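Local coordinates for protein putative ribose operon repressor (PDB 3EGC) that probably acts as a DNA-binding transcriptional repressor of the LacI family, sensing a small effector through a domain built like a periplasmic sugar-binding protein, at residues A[221-226]-A[234-239]; A[18-23]-A[194-199]. All blocks are in the same frame, centred on the assembly; numbering follows the deposited sequence.

Interaction 1 lies inside the C-terminal lobe, where the chain leaves one sheet strand and returns along its neighbour; interaction 2 spans the gap between that lobe and the N-terminal one. Their centres are 11 Å apart and they meet directly. Asp-222 OD2 lies 3.0 Å from the backbone N of His-195, a probable hydrogen bond at the start of helix 195-208, while the ring of Phe-22 packs against the amide of Gln-239. Thus Asp-222 adjoins segment 194-199 and Gln-239 adjoins segment 18-23. In this family the effector binds between the lobes, so both contacts probably border that pocket, and both also touch the second subunit.

Interaction 1. Residues A[221-226]-A[234-239]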
# COMPACT_ATOMS: atom_id res chain seq x y z
N PHE A 221 -7.86 8.39 10.93
CA PHE A 221 -7.73 6.94 10.97
C PHE A 221 -6.56 6.46 10.08
O PHE A 221 -6.19 7.14 9.13
CB PHE A 221 -9.00 6.21 10.50
CG PHE A 221 -10.09 6.10 11.56
CD1 PHE A 221 -10.51 4.86 11.98
CD2 PHE A 221 -10.74 7.24 12.06
CE1 PHE A 221 -11.52 4.72 12.91
CE2 PHE A 221 -11.75 7.13 13.01
CZ PHE A 221 -12.16 5.88 13.44
N ASP A 222 -6.02 5.28 10.40
CA ASP A 222 -4.88 4.73 9.68
C ASP A 222 -3.55 5.30 10.16
O ASP A 222 -3.33 6.53 10.16
CB ASP A 222 -5.04 4.92 8.18
CG ASP A 222 -6.30 4.29 7.66
OD1 ASP A 222 -6.68 3.19 8.21
OD2 ASP A 222 -6.92 4.92 6.78
N ASN A 223 -2.64 4.41 10.51
CA ASN A 223 -1.37 4.81 11.07
C ASN A 223 -0.28 4.67 10.02
O ASN A 223 0.30 3.60 9.86
CB ASN A 223 -1.04 3.90 12.28
CG ASN A 223 0.21 4.30 12.98
OD1 ASN A 223 0.83 5.32 12.64
ND2 ASN A 223 0.57 3.56 14.04
N LEU A 224 -0.01 5.75 9.30
CA LEU A 224 1.01 5.77 8.29
C LEU A 224 2.24 6.51 8.85
O LEU A 224 2.10 7.56 9.44
CB LEU A 224 0.45 6.51 7.07
CG LEU A 224 -0.56 5.90 6.04
CD1 LEU A 224 0.16 5.17 4.94
CD2 LEU A 224 -1.58 4.92 6.68
N PRO A 225 3.45 5.96 8.64
CA PRO A 225 4.71 6.60 9.08
C PRO A 225 4.82 8.09 8.75
O PRO A 225 5.19 8.85 9.60
CB PRO A 225 5.81 5.77 8.36
CG PRO A 225 5.12 4.29 8.31
CD PRO A 225 3.65 4.66 7.97
N TRP A 226 4.45 8.52 7.55
CA TRP A 226 4.54 9.93 7.22
C TRP A 226 3.79 10.85 8.19
O TRP A 226 4.21 11.94 8.42
CB TRP A 226 4.20 10.21 5.76
CG TRP A 226 2.77 10.04 5.39
CD1 TRP A 226 2.19 8.92 4.81
CD2 TRP A 226 1.70 11.00 5.58
NE1 TRP A 226 0.85 9.15 4.64
CE2 TRP A 226 0.52 10.40 5.08
CE3 TRP A 226 1.66 12.33 6.04
CZ2 TRP A 226 -0.69 11.06 5.05
CZ3 TRP A 226 0.45 13.00 6.01
CH2 TRP A 226 -0.73 12.36 5.55
N LEU A 234 0.81 13.89 13.44
CA LEU A 234 -0.61 13.76 13.25
C LEU A 234 -1.16 12.57 14.04
O LEU A 234 -0.84 11.42 13.72
CB LEU A 234 -0.90 13.64 11.77
CG LEU A 234 -2.26 14.16 11.30
CD1 LEU A 234 -2.06 14.55 9.87
CD2 LEU A 234 -3.31 13.08 11.46
N PRO A 235 -1.97 12.83 15.08
CA PRO A 235 -2.48 11.69 15.84
C PRO A 235 -3.45 10.80 15.05
O PRO A 235 -4.25 11.29 14.27
CB PRO A 235 -3.16 12.33 17.05
CG PRO A 235 -2.73 13.86 16.99
CD PRO A 235 -2.51 14.11 15.56
N VAL A 236 -3.33 9.49 15.24
CA VAL A 236 -4.02 8.56 14.39
C VAL A 236 -4.72 7.50 15.15
O VAL A 236 -4.24 7.05 16.15
CB VAL A 236 -3.07 7.79 13.45
CG1 VAL A 236 -3.53 7.98 12.02
CG2 VAL A 236 -1.68 8.24 13.64
N VAL A 237 -5.86 7.08 14.64
CA VAL A 237 -6.45 5.86 15.12
C VAL A 237 -5.96 4.70 14.26
O VAL A 237 -6.34 4.56 13.08
CB VAL A 237 -8.00 5.95 15.36
CG1 VAL A 237 -8.65 6.92 14.46
CG2 VAL A 237 -8.67 4.53 15.30
N GLU A 238 -5.08 3.90 14.85
CA GLU A 238 -4.55 2.76 14.16
C GLU A 238 -5.58 1.66 14.08
O GLU A 238 -6.20 1.32 15.08
CB GLU A 238 -3.28 2.25 14.86
CG GLU A 238 -2.66 1.02 14.22
CD GLU A 238 -1.47 0.54 14.98
OE1 GLU A 238 -1.59 -0.48 15.72
OE2 GLU A 238 -0.41 1.20 14.85
N GLN A 239 -5.74 1.11 12.88
CA GLN A 239 -6.61 -0.04 12.68
C GLN A 239 -5.76 -1.29 12.69
O GLN A 239 -4.65 -1.24 12.16
CB GLN A 239 -7.38 0.10 11.38
CG GLN A 239 -8.38 1.20 11.42
CD GLN A 239 -9.37 1.11 10.24
OE1 GLN A 239 -10.38 0.40 10.33
NE2 GLN A 239 -9.05 1.80 9.14
O HOH W 1 -3.80 1.44 10.49
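In both Asn-223 and Glu-238, CG lies anti to the backbone N (chi1 -176° and 179°), which sets the direction in which the two side chains leave, and the Glu-238 chain stays extended beyond that atom. Asn-223 ND2 donates to Glu-238 OE2 over 2.7 Å, on the anti lone pair of that oxygen. The amide and carboxylate planes lie only 19° apart, so the two flat groups meet almost coplanar. Glu-238 OE1 turns to Arg-270, and this salt bridge gives the carboxylate a second partner. A second polar pair has a different first torsion: in Asp-222 and Gln-239 CG stands anti to the carbonyl carbon, beside the backbone N. Gln-239 NE2 donates to Asp-222 OD1 at 2.9 Å, reaching it from the syn side and somewhat out of the carboxylate plane. NE2 must face this carboxylate acceptor, which sets the amide's orientation; OE1 bonds to Ser-107 OG.

The contact lies where strands 217-221 and 236-238 run parallel in the C-terminal lobe of the periplasmic-binding-protein-like fold, with strand 264-272 antiparallel on the other side of 236-238. Phe-221 ends its strand and forms a parallel bridge with Val-237, their CA atoms 4.5 Å apart, and Asp-222 N donates to Val-237 O at 2.8 Å. The link between the two strands is a loop with a short 3-10 turn starting at Pro-225. Beyond the Asp-222 bond a water bridges the backbones, accepting from Asn-223 N at 3.2 Å and from Gln-239 N at 3.1 Å. On the sheet face carrying Phe-221 and Val-237, the valine lays CG1 over one face of the phenyl ring, offset toward its rim, although the modelled approach is too short to be trusted. Val-237 CG2 lies nearest CE1 and CD1, 3.7 Å from Phe-221 CE1. Asn-109 and Ala-113 of helix 109-122 also pack on this ring.

Interaction 2. Residues A[18-23]-A[194-199]; sequences IENVFF and SHRITE
Asn-20 and His-195 form a polar bridge between the two lobes, joining the N-terminal ends of helices 21-36 and 195-208 across the interlobe cleft. His-195 NE2 donates to Asn-20 OD1 at 2.8 Å, with an N-H...O angle of 163°. The oxygen lies in the imidazole plane at the ring edge, whereas NE2 stands 43° out of the Asn-20 carbonyl plane; the amide and ring planes are 78° apart. The same oxygen caps helix 21-36 by accepting from Phe-22 N at 3.0 Å, and the two donors reach it from opposite faces of its plane. Asn-20 is thus the N-cap of one helix and the acceptor for the other lobe. Arg-196 adds a looser contact: its guanidinium lays one face over Asn-20 CG, and its NH2 comes 3.7 Å from Asn-20 CB. That NH2 also makes a long, weak ion pair with Asp-17 OD2. The two segments bury 193 Å² between them, a small contact carried by three side chains, Asn-20, His-195 and Arg-196. Helix 21-36 follows strand 10-15 of the N-terminal lobe, and helix 195-208 follows strand 189-192 of the C-terminal one.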
# COMPACT_ATOMS: atom_id res chain seq x y z
N ILE A 18 -6.92 -2.64 -3.89
CA ILE A 18 -5.64 -3.21 -3.44
C ILE A 18 -4.47 -2.14 -3.35
O ILE A 18 -3.52 -2.29 -2.56
CB ILE A 18 -5.24 -4.41 -4.32
CG1 ILE A 18 -4.14 -5.24 -3.63
CG2 ILE A 18 -4.79 -3.92 -5.74
CD1 ILE A 18 -4.65 -5.90 -2.38
N GLU A 19 -4.58 -1.05 -4.12
CA GLU A 19 -3.53 -0.00 -4.16
C GLU A 19 -3.54 0.86 -2.88
O GLU A 19 -2.60 1.59 -2.60
CB GLU A 19 -3.71 0.88 -5.38
CG GLU A 19 -3.69 0.14 -6.75
CD GLU A 19 -4.11 1.05 -7.90
OE1 GLU A 19 -4.33 2.26 -7.62
OE2 GLU A 19 -4.27 0.59 -9.08
N ASN A 20 -4.64 0.78 -2.13
CA ASN A 20 -4.80 1.45 -0.85
C ASN A 20 -4.17 0.47 0.18
O ASN A 20 -4.46 -0.74 0.24
CB ASN A 20 -6.27 1.73 -0.58
CG ASN A 20 -6.53 2.41 0.81
OD1 ASN A 20 -5.76 2.30 1.71
ND2 ASN A 20 -7.65 3.13 0.92
N VAL A 21 -3.27 1.04 0.93
CA VAL A 21 -2.43 0.32 1.82
C VAL A 21 -3.26 -0.40 2.88
O VAL A 21 -2.84 -1.45 3.38
CB VAL A 21 -1.39 1.33 2.42
CG1 VAL A 21 -1.38 1.25 3.91
CG2 VAL A 21 -0.06 1.01 1.94
N PHE A 22 -4.42 0.14 3.21
CA PHE A 22 -5.31 -0.52 4.12
C PHE A 22 -5.60 -1.97 3.68
O PHE A 22 -5.39 -2.91 4.42
CB PHE A 22 -6.61 0.28 4.29
CG PHE A 22 -7.63 -0.41 5.16
CD1 PHE A 22 -7.63 -0.24 6.52
CD2 PHE A 22 -8.59 -1.25 4.59
CE1 PHE A 22 -8.61 -0.92 7.31
CE2 PHE A 22 -9.53 -1.89 5.33
CZ PHE A 22 -9.55 -1.72 6.68
N PHE A 23 -6.11 -2.09 2.45
CA PHE A 23 -6.49 -3.35 1.83
C PHE A 23 -5.32 -4.31 1.51
O PHE A 23 -5.49 -5.49 1.54
CB PHE A 23 -7.35 -3.05 0.54
CG PHE A 23 -8.65 -2.38 0.84
CD1 PHE A 23 -9.67 -3.04 1.56
CD2 PHE A 23 -8.86 -1.06 0.45
CE1 PHE A 23 -10.84 -2.38 1.90
CE2 PHE A 23 -10.06 -0.40 0.75
CZ PHE A 23 -11.05 -1.05 1.50
N SER A 194 -9.87 8.61 6.94
CA SER A 194 -8.82 7.67 6.53
C SER A 194 -7.62 8.46 6.04
O SER A 194 -7.71 9.68 5.88
CB SER A 194 -9.30 6.74 5.41
OG SER A 194 -9.58 7.48 4.23
N HIS A 195 -6.51 7.75 5.80
CA HIS A 195 -5.25 8.36 5.33
C HIS A 195 -5.42 9.03 3.98
O HIS A 195 -4.82 10.05 3.74
CB HIS A 195 -4.10 7.35 5.29
CG HIS A 195 -4.24 6.27 4.25
ND1 HIS A 195 -3.49 6.27 3.10
CD2 HIS A 195 -5.00 5.15 4.22
CE1 HIS A 195 -3.79 5.18 2.38
NE2 HIS A 195 -4.71 4.49 3.04
N ARG A 196 -6.27 8.45 3.13
CA ARG A 196 -6.47 9.00 1.80
C ARG A 196 -7.26 10.32 1.83
O ARG A 196 -6.97 11.24 1.10
CB ARG A 196 -7.10 7.98 0.87
CG ARG A 196 -7.00 8.42 -0.59
CD ARG A 196 -6.55 7.26 -1.52
NE ARG A 196 -5.27 6.69 -1.13
CZ ARG A 196 -4.81 5.52 -1.58
NH1 ARG A 196 -3.65 5.10 -1.16
NH2 ARG A 196 -5.50 4.80 -2.47
N ILE A 197 -8.21 10.40 2.76
CA ILE A 197 -8.91 11.64 3.06
C ILE A 197 -7.99 12.65 3.74
O ILE A 197 -8.04 13.85 3.42
CB ILE A 197 -10.22 11.37 3.86
CG1 ILE A 197 -11.22 10.68 2.93
CG2 ILE A 197 -10.84 12.66 4.45
CD1 ILE A 197 -12.28 10.00 3.70
N THR A 198 -7.14 12.16 4.64
CA THR A 198 -6.12 13.03 5.24
C THR A 198 -5.21 13.68 4.18
O THR A 198 -4.87 14.84 4.29
CB THR A 198 -5.28 12.32 6.31
OG1 THR A 198 -6.13 11.77 7.31
CG2 THR A 198 -4.35 13.33 6.96
N GLU A 199 -4.86 12.92 3.14
CA GLU A 199 -4.13 13.52 1.99
C GLU A 199 -4.94 14.70 1.38
O GLU A 199 -4.44 15.79 1.24
CB GLU A 199 -3.83 12.46 0.92
CG GLU A 199 -3.05 11.22 1.45
CD GLU A 199 -2.78 10.22 0.39
OE1 GLU A 199 -3.59 10.14 -0.58
OE2 GLU A 199 -1.76 9.50 0.53